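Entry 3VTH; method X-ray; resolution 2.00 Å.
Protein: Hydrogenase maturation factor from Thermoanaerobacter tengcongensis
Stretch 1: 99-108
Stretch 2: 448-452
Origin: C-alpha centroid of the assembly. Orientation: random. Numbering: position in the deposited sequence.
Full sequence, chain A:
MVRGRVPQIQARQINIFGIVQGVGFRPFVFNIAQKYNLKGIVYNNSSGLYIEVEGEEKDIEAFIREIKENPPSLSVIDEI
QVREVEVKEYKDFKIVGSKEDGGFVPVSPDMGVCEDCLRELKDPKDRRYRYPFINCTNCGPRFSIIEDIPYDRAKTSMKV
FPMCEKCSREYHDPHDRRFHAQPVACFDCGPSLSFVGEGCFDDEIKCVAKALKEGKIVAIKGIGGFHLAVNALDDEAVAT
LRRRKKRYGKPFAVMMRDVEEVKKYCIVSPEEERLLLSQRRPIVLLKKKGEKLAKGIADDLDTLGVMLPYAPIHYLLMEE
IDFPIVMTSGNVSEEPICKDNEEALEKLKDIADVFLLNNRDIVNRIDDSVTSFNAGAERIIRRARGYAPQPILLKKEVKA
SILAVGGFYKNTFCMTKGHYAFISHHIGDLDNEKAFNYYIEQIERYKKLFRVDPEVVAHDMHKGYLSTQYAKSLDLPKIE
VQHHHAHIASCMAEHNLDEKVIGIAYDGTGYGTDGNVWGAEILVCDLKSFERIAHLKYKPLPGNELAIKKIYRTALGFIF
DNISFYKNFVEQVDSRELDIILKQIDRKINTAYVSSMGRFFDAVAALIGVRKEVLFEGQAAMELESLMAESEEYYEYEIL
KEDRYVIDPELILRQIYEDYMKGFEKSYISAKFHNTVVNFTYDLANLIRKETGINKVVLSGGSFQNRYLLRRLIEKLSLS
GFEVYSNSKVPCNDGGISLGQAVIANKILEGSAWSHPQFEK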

# COMPACT_ATOMS: atom_id res chain seq x y z
N LYS A 99 -8.07 -18.17 -25.20
CA LYS A 99 -7.29 -17.82 -26.39
C LYS A 99 -6.29 -16.69 -26.09
O LYS A 99 -6.63 -15.70 -25.46
CB LYS A 99 -8.21 -17.42 -27.56
CG LYS A 99 -9.24 -18.48 -27.93
CD LYS A 99 -9.98 -18.12 -29.24
CE LYS A 99 -10.65 -19.34 -29.88
NZ LYS A 99 -11.56 -20.08 -28.95
N GLU A 100 -5.05 -16.88 -26.55
CA GLU A 100 -4.00 -15.86 -26.44
C GLU A 100 -3.91 -15.12 -27.78
O GLU A 100 -3.46 -15.68 -28.77
CB GLU A 100 -2.66 -16.52 -26.06
CG GLU A 100 -1.41 -15.65 -26.28
CD GLU A 100 -1.40 -14.40 -25.42
OE1 GLU A 100 -1.27 -14.52 -24.18
OE2 GLU A 100 -1.52 -13.30 -25.98
N ASP A 101 -4.38 -13.88 -27.81
CA ASP A 101 -4.49 -13.05 -29.00
C ASP A 101 -3.65 -11.79 -28.84
O ASP A 101 -3.92 -10.79 -29.44
CB ASP A 101 -5.96 -12.66 -29.17
CG ASP A 101 -6.30 -12.09 -30.54
OD1 ASP A 101 -5.56 -12.29 -31.49
OD2 ASP A 101 -7.35 -11.46 -30.67
N GLY A 102 -2.64 -11.84 -28.01
CA GLY A 102 -1.78 -10.70 -27.80
C GLY A 102 -2.22 -9.44 -27.06
O GLY A 102 -1.51 -8.48 -27.08
N GLY A 103 -3.34 -9.40 -26.38
CA GLY A 103 -3.60 -8.20 -25.63
C GLY A 103 -3.01 -8.21 -24.22
O GLY A 103 -2.01 -8.83 -23.98
N PHE A 104 -3.65 -7.53 -23.31
CA PHE A 104 -3.27 -7.57 -21.91
C PHE A 104 -4.49 -7.39 -21.06
O PHE A 104 -5.46 -6.84 -21.49
CB PHE A 104 -2.24 -6.51 -21.57
CG PHE A 104 -2.78 -5.14 -21.58
CD1 PHE A 104 -3.05 -4.51 -22.75
CD2 PHE A 104 -3.07 -4.50 -20.42
CE1 PHE A 104 -3.57 -3.28 -22.76
CE2 PHE A 104 -3.58 -3.27 -20.43
CZ PHE A 104 -3.84 -2.65 -21.61
N VAL A 105 -4.43 -7.90 -19.85
CA VAL A 105 -5.58 -7.86 -18.96
C VAL A 105 -5.11 -7.66 -17.52
O VAL A 105 -4.09 -8.21 -17.10
CB VAL A 105 -6.44 -9.16 -19.10
CG1 VAL A 105 -5.63 -10.40 -18.76
CG2 VAL A 105 -7.72 -9.08 -18.22
N PRO A 106 -5.85 -6.84 -16.75
CA PRO A 106 -5.54 -6.73 -15.33
C PRO A 106 -5.66 -8.10 -14.61
O PRO A 106 -6.33 -9.01 -15.11
CB PRO A 106 -6.63 -5.78 -14.82
CG PRO A 106 -6.92 -4.91 -16.01
CD PRO A 106 -6.84 -5.83 -17.20
N VAL A 107 -4.99 -8.21 -13.46
CA VAL A 107 -4.98 -9.41 -12.63
C VAL A 107 -5.60 -9.07 -11.26
O VAL A 107 -5.30 -8.02 -10.67
CB VAL A 107 -3.54 -9.98 -12.48
CG1 VAL A 107 -3.43 -11.02 -11.34
CG2 VAL A 107 -3.08 -10.63 -13.81
N SER A 108 -6.48 -9.96 -10.79
CA SER A 108 -7.12 -9.77 -9.49
C SER A 108 -6.12 -9.79 -8.33
O SER A 108 -5.20 -10.61 -8.32
CB SER A 108 -8.18 -10.86 -9.24
OG SER A 108 -8.80 -10.66 -7.96
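Stretch 2 (448-452) KLFRV

Residues 99-108 have no regular helix or strand; the chain is extended at Lys99 and Glu100, bends at Asp101 and Gly102, and is extended again from Phe104 to Ser108. Residues 448-452 lie against them. Lys448 and Leu449 are still helical, whereas Phe450 is the first residue to leave helical phi/psi and Arg451 has a positive phi of 58°. The contacts run in reverse order along the two stretches: Glu100 meets Arg451, and the later residues of stretch 1 meet Phe450 and Leu449. The backbones come nearest at Phe104 and Phe450, whose CA atoms are 5.7 Å apart.

Along stretch 1, Lys99 makes no contact. The CA-to-CB bond of Glu100 points sideways, but its carboxylate reaches Arg451 in a salt bridge, with NH2 of Arg451 donating a hydrogen bond to OE1 of Glu100 at 3.0 Å. OE2 of Glu100 accepts a hydrogen bond from the backbone N of Gly102 (2.7 Å), which ties the carboxylate to the local turn of the chain; the positive phi of Gly102 is one that favours glycine. Water 1 completes this polar end, donating to Glu100 OE2 (2.6 Å) and Gly103 O (2.8 Å) and accepting from Arg451 NE (2.7 Å).

At Phe104 the CA-to-CB bond points toward stretch 2, placing CB 3.4 Å from Phe450 O, while the ring leads away. The CA-to-CB bond of Val105 points away, and its backbone makes the approach instead: its O lies 3.5 Å from Phe450 CD1, at the ring edge, and its N donates to water 2 (2.9 Å), which in turn donates to Leu449 O (2.8 Å). Pro106 approaches the same ring through CA, 4.1 Å from Phe450 CE1. The CA-to-CB bond of Val107 then points toward stretch 2, and the residue forms the apolar end of the contact, its CG2 packing 3.8 Å from Phe450 CE1 and 4.1 Å from Leu449 CD2. Ser108 lies beyond reach.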

# COMPACT_ATOMS: atom_id res chain seq x y z
N LYS A 448 6.32 -8.94 -18.02
CA LYS A 448 5.82 -10.17 -18.62
C LYS A 448 4.33 -10.35 -18.35
O LYS A 448 3.56 -10.65 -19.25
CB LYS A 448 6.59 -11.37 -18.08
CG LYS A 448 8.05 -11.38 -18.46
CD LYS A 448 8.69 -12.74 -18.15
CE LYS A 448 10.21 -12.58 -17.96
NZ LYS A 448 10.87 -12.11 -19.22
N LEU A 449 3.92 -10.16 -17.10
CA LEU A 449 2.54 -10.43 -16.73
C LEU A 449 1.56 -9.51 -17.50
O LEU A 449 0.52 -9.97 -18.00
CB LEU A 449 2.35 -10.29 -15.22
CG LEU A 449 0.99 -10.73 -14.66
CD1 LEU A 449 0.62 -12.15 -15.12
CD2 LEU A 449 1.01 -10.64 -13.16
N PHE A 450 1.90 -8.22 -17.58
CA PHE A 450 1.03 -7.24 -18.23
C PHE A 450 1.44 -6.85 -19.66
O PHE A 450 0.84 -5.94 -20.24
CB PHE A 450 0.85 -6.02 -17.32
CG PHE A 450 0.27 -6.37 -15.98
CD1 PHE A 450 -1.02 -6.91 -15.89
CD2 PHE A 450 1.02 -6.21 -14.82
CE1 PHE A 450 -1.55 -7.26 -14.64
CE2 PHE A 450 0.50 -6.56 -13.58
CZ PHE A 450 -0.79 -7.08 -13.49
N ARG A 451 2.42 -7.55 -20.22
CA ARG A 451 2.89 -7.33 -21.59
C ARG A 451 3.37 -5.89 -21.84
O ARG A 451 3.09 -5.30 -22.88
CB ARG A 451 1.82 -7.74 -22.61
CG ARG A 451 1.67 -9.26 -22.80
CD ARG A 451 0.85 -9.92 -21.70
NE ARG A 451 0.48 -11.28 -22.09
CZ ARG A 451 0.70 -12.38 -21.36
NH1 ARG A 451 1.28 -12.29 -20.17
NH2 ARG A 451 0.32 -13.57 -21.84
N VAL A 452 4.07 -5.33 -20.86
CA VAL A 452 4.58 -3.97 -20.95
C VAL A 452 6.02 -3.99 -21.48
O VAL A 452 6.90 -4.65 -20.93
CB VAL A 452 4.55 -3.24 -19.57
CG1 VAL A 452 5.03 -1.80 -19.71
CG2 VAL A 452 3.15 -3.29 -18.93
O HOH W 1 -0.74 -11.32 -24.53
O HOH W 2 -2.08 -9.05 -18.68